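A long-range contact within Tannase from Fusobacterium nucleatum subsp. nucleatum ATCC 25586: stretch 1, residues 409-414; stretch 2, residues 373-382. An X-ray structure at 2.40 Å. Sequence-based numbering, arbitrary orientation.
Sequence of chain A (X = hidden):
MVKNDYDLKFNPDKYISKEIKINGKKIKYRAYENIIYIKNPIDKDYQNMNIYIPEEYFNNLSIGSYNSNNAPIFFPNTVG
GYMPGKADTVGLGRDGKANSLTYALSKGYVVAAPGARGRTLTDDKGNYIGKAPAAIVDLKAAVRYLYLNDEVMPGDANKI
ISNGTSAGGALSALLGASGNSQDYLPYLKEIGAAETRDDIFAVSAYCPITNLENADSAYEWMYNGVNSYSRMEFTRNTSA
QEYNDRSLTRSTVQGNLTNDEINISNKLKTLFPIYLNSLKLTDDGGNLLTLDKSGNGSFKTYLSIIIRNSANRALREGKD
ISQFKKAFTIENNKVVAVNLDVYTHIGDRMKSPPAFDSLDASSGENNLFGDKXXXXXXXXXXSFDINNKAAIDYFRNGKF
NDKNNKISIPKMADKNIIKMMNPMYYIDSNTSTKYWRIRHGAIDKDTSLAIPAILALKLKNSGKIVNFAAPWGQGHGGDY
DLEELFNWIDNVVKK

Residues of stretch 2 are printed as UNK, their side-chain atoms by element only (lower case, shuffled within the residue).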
# COMPACT_ATOMS: atom_id res chain seq x y z
N ILE A 409 12.89 11.26 -26.69
CA ILE A 409 14.06 11.15 -25.83
C ILE A 409 13.57 10.90 -24.41
O ILE A 409 12.75 11.68 -23.90
CB ILE A 409 14.97 12.39 -25.94
CG1 ILE A 409 16.07 12.42 -24.87
CG2 ILE A 409 14.16 13.70 -25.94
CD1 ILE A 409 17.19 11.39 -25.03
N PRO A 410 14.01 9.84 -23.74
CA PRO A 410 13.36 9.47 -22.47
C PRO A 410 13.82 10.35 -21.33
O PRO A 410 14.92 10.91 -21.33
CB PRO A 410 13.81 8.02 -22.27
CG PRO A 410 15.16 7.96 -22.91
CD PRO A 410 15.10 8.91 -24.08
N LYS A 411 12.94 10.49 -20.35
CA LYS A 411 13.26 11.19 -19.12
C LYS A 411 13.29 10.22 -17.95
O LYS A 411 12.49 9.27 -17.90
CB LYS A 411 12.26 12.32 -18.86
CG LYS A 411 12.58 13.55 -19.68
CD LYS A 411 11.34 14.41 -19.90
CE LYS A 411 11.29 14.95 -21.33
NZ LYS A 411 12.63 15.41 -21.86
N MET A 412 14.22 10.43 -17.03
CA MET A 412 14.37 9.59 -15.85
C MET A 412 14.02 10.40 -14.61
O MET A 412 14.51 11.52 -14.44
CB MET A 412 15.79 9.05 -15.74
CG MET A 412 16.03 8.20 -14.47
SD MET A 412 15.49 6.49 -14.62
CE MET A 412 16.97 5.76 -15.28
N ALA A 413 13.19 9.82 -13.73
CA ALA A 413 12.83 10.46 -12.47
C ALA A 413 14.06 10.77 -11.62
O ALA A 413 15.07 10.09 -11.69
CB ALA A 413 11.89 9.57 -11.66
N ASP A 414 13.95 11.82 -10.80
CA ASP A 414 15.02 12.17 -9.87
C ASP A 414 15.26 11.05 -8.83
O ASP A 414 14.33 10.51 -8.22
CB ASP A 414 14.66 13.50 -9.20
CG ASP A 414 15.58 13.87 -8.04
OD1 ASP A 414 16.66 13.26 -7.86
OD2 ASP A 414 15.20 14.80 -7.30
N UNK A 373 6.10 19.55 -14.86
CA UNK A 373 5.99 19.80 -16.28
C UNK A 373 6.07 18.54 -17.14
O UNK A 373 6.11 18.63 -18.37
c UNK A 373 7.38 22.68 -18.18
n UNK A 373 9.37 23.43 -18.78
c UNK A 373 6.56 21.46 -18.00
c UNK A 373 7.06 20.78 -16.73
c UNK A 373 8.31 22.62 -19.36
N UNK A 374 6.08 17.37 -16.53
CA UNK A 374 6.22 16.13 -17.27
C UNK A 374 5.16 15.20 -16.73
O UNK A 374 5.05 15.04 -15.52
o UNK A 374 8.59 16.14 -17.89
c UNK A 374 7.62 15.51 -17.08
N UNK A 375 4.38 14.58 -17.62
CA UNK A 375 3.28 13.75 -17.15
C UNK A 375 3.75 12.35 -16.71
O UNK A 375 3.12 11.76 -15.83
c UNK A 375 2.21 13.63 -18.24
o UNK A 375 0.48 13.51 -16.63
c UNK A 375 0.91 13.07 -17.71
o UNK A 375 0.32 12.18 -18.36
N UNK A 376 4.82 11.81 -17.31
CA UNK A 376 5.36 10.53 -16.86
C UNK A 376 6.86 10.52 -17.07
O UNK A 376 7.41 11.36 -17.79
o UNK A 376 4.95 9.49 -19.01
c UNK A 376 4.77 9.34 -17.61
N UNK A 377 7.52 9.57 -16.40
CA UNK A 377 8.96 9.38 -16.52
C UNK A 377 9.26 7.90 -16.29
O UNK A 377 8.39 7.13 -15.86
c UNK A 377 10.77 12.48 -15.08
n UNK A 377 11.61 14.64 -14.13
c UNK A 377 9.76 10.23 -15.52
c UNK A 377 10.44 13.92 -14.72
c UNK A 377 9.58 11.73 -15.64
N UNK A 378 10.49 7.52 -16.60
CA UNK A 378 11.02 6.24 -16.18
C UNK A 378 11.52 6.33 -14.75
O UNK A 378 11.72 7.41 -14.20
c UNK A 378 11.73 5.64 -18.52
c UNK A 378 12.07 6.34 -19.63
c UNK A 378 10.57 4.84 -20.21
n UNK A 378 11.34 5.81 -20.67
c UNK A 378 12.16 5.79 -17.10
n UNK A 378 10.78 4.72 -18.91
N UNK A 379 11.72 5.15 -14.15
CA UNK A 379 12.31 5.07 -12.82
C UNK A 379 13.19 3.83 -12.66
O UNK A 379 13.61 3.53 -11.54
c UNK A 379 7.91 3.97 -13.21
c UNK A 379 11.23 5.08 -11.73
c UNK A 379 9.88 2.98 -11.48
c UNK A 379 10.03 4.24 -12.05
c UNK A 379 7.76 2.70 -12.63
c UNK A 379 8.75 2.20 -11.76
c UNK A 379 9.04 4.72 -12.91
N UNK A 380 13.49 3.12 -13.74
CA UNK A 380 14.41 2.00 -13.70
C UNK A 380 15.45 2.26 -14.76
O UNK A 380 15.18 2.88 -15.79
c UNK A 380 12.57 0.44 -13.00
o UNK A 380 13.22 0.59 -15.32
c UNK A 380 13.72 0.64 -13.96
N UNK A 381 16.67 1.81 -14.48
CA UNK A 381 17.70 1.84 -15.50
C UNK A 381 17.30 1.01 -16.71
O UNK A 381 17.71 1.31 -17.84
c UNK A 381 22.38 0.28 -16.34
c UNK A 381 21.25 0.31 -15.36
c UNK A 381 19.01 1.33 -14.89
n UNK A 381 22.57 1.66 -16.89
c UNK A 381 20.19 1.29 -15.84
N UNK A 382 16.50 -0.04 -16.50
CA UNK A 382 16.26 -1.01 -17.57
C UNK A 382 15.41 -0.40 -18.70
O UNK A 382 15.79 -0.45 -19.87
c UNK A 382 14.38 -5.00 -20.09
c UNK A 382 15.68 -5.08 -19.54
c UNK A 382 15.61 -2.27 -16.99
c UNK A 382 13.89 -3.19 -18.59
c UNK A 382 13.49 -4.05 -19.61
c UNK A 382 16.06 -4.20 -18.53
c UNK A 382 15.17 -3.25 -18.04
O HOH W 1 11.82 13.84 -11.67
O HOH W 2 13.89 14.30 -15.96

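Position 373 carries four carbons in a row ending in nitrogen, the pattern of lysine; Lys373 lies out of reach of stretch 1. Position 374 has one carbon and one oxygen. That oxygen lies 3.8 Å from Lys411 CD, a contact with an aliphatic carbon, and the unbranched pair identifies Ser374. At position 375 two carbons, the second bearing two oxygens, form a carboxylate one methylene from CA: Asp375, which is also out of reach. Position 376 again has one carbon and one oxygen, hence Ser376; the nearest approach of its side chain is Ser376 OG to Lys411 O, 7.6 Å.

Position 377 points its CB toward stretch 1 and extends four carbons to a terminal nitrogen. CB lies 3.7 Å from Lys411 O, and the chain runs on past Ala413 N toward two waters. This is Lys377, with chi1 m and the remaining chi angles t; its CD is 3.8 Å from Ala413 N. The extended chain lets NZ donate to water 1 (NZ to O, 2.6 Å), which also accepts from Asp414 N (3.1 Å to the water O), and to water 2 (2.9 Å, NZ to O), which donates to Met412 O (3.2 Å from the water O).

Position 378 has one carbon followed by a five-membered ring of three carbons and two nitrogens. Pro410 CB meets the ring edge, 3.6 Å from a ring carbon. The ring is the imidazole of His378, and that carbon is CD2; ND1 is hydrogen-bonded elsewhere in the structure. Position 379 has one carbon and a six-carbon ring without heteroatoms. Its CB points away, and the nearest contact uses backbone, CA to Met412 SD at 3.9 Å: Phe379.

At position 380 one carbon carries an oxygen and a carbon, and backbone O lies 3.4 Å from Met412 CE. The beta-branched pattern is that of Thr380, whose side chain serves as an N-cap. Position 381 again has four carbons ending in nitrogen; CB points away, and CA is 4.0 Å from Met412 CE. This is Lys381. Position 382 has one carbon and a six-carbon ring, Phe382, with no contact to stretch 1.

The contact is centred on a single beta bridge between Met412 and His378. His378 N donates to Lys411 O (3.0 Å, 168°) and Ala413 N donates to His378 O (2.9 Å, 166°). Around this clasp, Lys377 adds water-mediated links, and Met412, although its CB points away, brings its thioether end back to residues 379 to 381. Together the stretches bury 430 Å².

Stretch 2, residues 373-382: KSDSKHFTKF
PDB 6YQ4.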